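Local coordinates for protein magnesium-protoporphyrin O-methyltransferase (Synechocystis sp., PDB 4QDK) that transfers a methyl group from S-adenosyl-L-methionine to magnesium-protoporphyrin IX, giving the monomethyl ester in chlorophyll biosynthesis, at residues S90-K95 / T118-Q123. Sequence-based numbering, arbitrary orientation.
With SAH (S-adenosyl-L-homocysteine), chain C.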
loop_
_atom_site.group_PDB
_atom_site.type_symbol
_atom_site.label_atom_id
_atom_site.label_comp_id
_atom_site.label_asym_id
_atom_site.label_seq_id
_atom_site.Cartn_x
_atom_site.Cartn_y
_atom_site.Cartn_z
ATOM N N SER A 90 2.156 3.914 -17.975
ATOM C CA SER A 90 2.258 4.720 -19.185
ATOM C C SER A 90 1.045 5.619 -19.336
ATOM O O SER A 90 -0.036 5.299 -18.849
ATOM C CB SER A 90 2.419 3.835 -20.424
ATOM O OG SER A 90 1.369 2.891 -20.517
ATOM N N ASP A 91 1.237 6.750 -20.007
ATOM C CA ASP A 91 0.154 7.697 -20.237
ATOM C C ASP A 91 0.432 8.480 -21.511
ATOM O O ASP A 91 1.586 8.714 -21.859
ATOM C CB ASP A 91 0.019 8.653 -19.051
ATOM C CG ASP A 91 -1.311 9.373 -19.029
ATOM O OD1 ASP A 91 -1.504 10.298 -19.846
ATOM O OD2 ASP A 91 -2.164 9.020 -18.188
ATOM N N ILE A 92 -0.626 8.884 -22.205
ATOM C CA ILE A 92 -0.476 9.610 -23.459
ATOM C C ILE A 92 0.045 11.028 -23.207
ATOM O O ILE A 92 0.576 11.678 -24.113
ATOM C CB ILE A 92 -1.807 9.658 -24.244
ATOM C CG1 ILE A 92 -1.558 9.981 -25.720
ATOM C CG2 ILE A 92 -2.771 10.653 -23.614
ATOM C CD1 ILE A 92 -2.771 9.762 -26.606
ATOM N N SER A 93 -0.087 11.487 -21.965
ATOM C CA SER A 93 0.270 12.853 -21.594
ATOM C C SER A 93 1.624 12.936 -20.901
ATOM O O SER A 93 1.812 12.372 -19.827
ATOM C CB SER A 93 -0.805 13.448 -20.678
ATOM O OG SER A 93 -0.317 14.588 -19.987
ATOM N N GLU A 94 2.556 13.662 -21.513
ATOM C CA GLU A 94 3.888 13.838 -20.943
ATOM C C GLU A 94 3.846 14.608 -19.627
ATOM O O GLU A 94 4.689 14.400 -18.755
ATOM C CB GLU A 94 4.820 14.533 -21.942
ATOM C CG GLU A 94 4.309 15.872 -22.445
ATOM C CD GLU A 94 5.183 16.457 -23.538
ATOM O OE1 GLU A 94 6.169 15.797 -23.932
ATOM O OE2 GLU A 94 4.884 17.576 -24.005
ATOM N N LYS A 95 2.863 15.493 -19.484
ATOM C CA LYS A 95 2.695 16.252 -18.248
ATOM C C LYS A 95 2.312 15.331 -17.097
ATOM O O LYS A 95 2.853 15.436 -15.995
ATOM C CB LYS A 95 1.637 17.345 -18.415
ATOM C CG LYS A 95 2.197 18.743 -18.641
ATOM C CD LYS A 95 2.794 18.898 -20.026
ATOM C CE LYS A 95 3.385 20.289 -20.211
ATOM N NZ LYS A 95 2.398 21.359 -19.890
ATOM N N THR A 118 5.872 7.942 -21.530
ATOM C CA THR A 118 4.847 8.622 -22.316
ATOM C C THR A 118 4.507 7.781 -23.541
ATOM O O THR A 118 5.358 7.555 -24.402
ATOM C CB THR A 118 5.300 10.023 -22.761
ATOM O OG1 THR A 118 5.495 10.850 -21.608
ATOM C CG2 THR A 118 4.250 10.662 -23.665
ATOM N N GLN A 119 3.266 7.312 -23.612
ATOM C CA GLN A 119 2.869 6.399 -24.673
ATOM C C GLN A 119 1.355 6.282 -24.782
ATOM O O GLN A 119 0.658 6.193 -23.773
ATOM C CB GLN A 119 3.466 5.013 -24.413
ATOM C CG GLN A 119 3.214 3.991 -25.508
ATOM C CD GLN A 119 4.178 4.122 -26.668
ATOM O OE1 GLN A 119 4.253 5.168 -27.315
ATOM N NE2 GLN A 119 4.924 3.055 -26.941
ATOM N N ASP A 120 0.855 6.301 -26.013
ATOM C CA ASP A 120 -0.530 5.959 -26.294
ATOM C C ASP A 120 -0.697 4.469 -26.007
ATOM O O ASP A 120 0.064 3.648 -26.518
ATOM C CB ASP A 120 -0.843 6.282 -27.760
ATOM C CG ASP A 120 -2.220 5.813 -28.198
ATOM O OD1 ASP A 120 -3.103 5.597 -27.341
ATOM O OD2 ASP A 120 -2.418 5.675 -29.425
ATOM N N LEU A 121 -1.680 4.122 -25.178
ATOM C CA LEU A 121 -1.868 2.731 -24.768
ATOM C C LEU A 121 -2.093 1.795 -25.956
ATOM O O LEU A 121 -1.815 0.603 -25.874
ATOM C CB LEU A 121 -3.002 2.598 -23.736
ATOM C CG LEU A 121 -4.429 3.015 -24.110
ATOM C CD1 LEU A 121 -5.193 1.882 -24.788
ATOM C CD2 LEU A 121 -5.182 3.502 -22.879
ATOM N N ALA A 122 -2.592 2.341 -27.060
ATOM C CA ALA A 122 -2.829 1.545 -28.260
ATOM C C ALA A 122 -1.521 1.074 -28.896
ATOM O O ALA A 122 -1.512 0.141 -29.696
ATOM C CB ALA A 122 -3.649 2.332 -29.262
ATOM N N GLN A 123 -0.418 1.723 -28.533
ATOM C CA GLN A 123 0.887 1.388 -29.092
ATOM C C GLN A 123 1.762 0.661 -28.075
ATOM O O GLN A 123 2.927 0.369 -28.339
ATOM C CB GLN A 123 1.588 2.654 -29.590
ATOM C CG GLN A 123 0.804 3.407 -30.652
ATOM C CD GLN A 123 1.443 4.728 -31.025
ATOM O OE1 GLN A 123 2.455 5.127 -30.449
ATOM N NE2 GLN A 123 0.852 5.417 -31.995
HETATM N N SAH C . -5.723 5.877 -14.502
HETATM C CA SAH C . -5.313 7.035 -13.713
HETATM C CB SAH C . -5.540 8.337 -14.474
HETATM C CG SAH C . -6.960 8.557 -14.982
HETATM S SD SAH C . -7.180 10.212 -15.692
HETATM C C SAH C . -6.075 7.072 -12.398
HETATM O O SAH C . -5.613 7.657 -11.418
HETATM O OXT SAH C . -7.167 6.514 -12.291
HETATM C "C5'" SAH C . -7.168 9.535 -17.368
HETATM C "C4'" SAH C . -5.765 9.490 -17.962
HETATM O "O4'" SAH C . -5.772 8.726 -19.151
HETATM C "C3'" SAH C . -5.222 10.866 -18.332
HETATM O "O3'" SAH C . -4.009 11.068 -17.643
HETATM C "C2'" SAH C . -4.952 10.789 -19.823
HETATM O "O2'" SAH C . -3.764 11.454 -20.187
HETATM C "C1'" SAH C . -4.847 9.291 -20.052
HETATM N N9 SAH C . -5.147 8.878 -21.433
HETATM C C8 SAH C . -6.168 9.316 -22.233
HETATM N N7 SAH C . -6.079 8.676 -23.422
HETATM C C5 SAH C . -5.018 7.837 -23.387
HETATM C C6 SAH C . -4.480 6.958 -24.319
HETATM N N6 SAH C . -5.033 6.832 -25.523
HETATM N N1 SAH C . -3.362 6.221 -23.992
HETATM C C2 SAH C . -2.787 6.352 -22.742
HETATM N N3 SAH C . -3.326 7.227 -21.823
HETATM C C4 SAH C . -4.423 7.957 -22.141
HETATM O O HOH W 1 -0.445 4.356 -21.944
#
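Ile92 holds CG1 opposite the backbone N (chi1 -161°) and its end is extended, which carries Ile92 CD1 to 4.1 Å from Asp120 CB. Asp120 turns CG opposite its own N (chi1 173°), which brings OD1 to adenine N6 of S-adenosyl-L-homocysteine. Ile92 CG2 lies over one face of this adenine, 3.5 Å from its C4. Leu121 lies on the opposite face, with Leu121 CG 3.4 Å from adenine N1. The adenine is therefore sandwiched between aliphatic groups from the two segments. Its edge is read by Asp120 OD1, which accepts from N6, and by Leu121 N, which donates to N1 in a nearly straight bond (174°).

Asp91 grips the ribose. Asp91 OD1 accepts from the ligand O2' at 2.6 Å. Asp91 OD2 accepts from the ligand O3' at 2.8 Å. OD1 also accepts from Ser93 N through its anti lone pair, closing an Asx turn, while Gly72 N reaches OD2. With an alanine in its place, both ribose hydroxyls and the Ser93 and Gly72 amides would probably be left without their acceptor.

The chains meet at one parallel bridge, Asp91 with Thr118, where strand 86-91 ends beside strand 115-118. Gln119 N donates to Asp91 O at 2.8 Å. A water joins Ser90 OG to Gln119 O. Thr118 OG1 packs 3.5 Å from Glu94 CA, where helix 94-108 begins.

This is the Rossmann-like cofactor site of class I methyltransferases, with the acidic residue at the end of the second strand. Lys9 forms a salt bridge with Asp120 OD2. The chemistry implies recognition of the nucleoside: a carboxylate for the diol, an acceptor and a donor for the adenine edge.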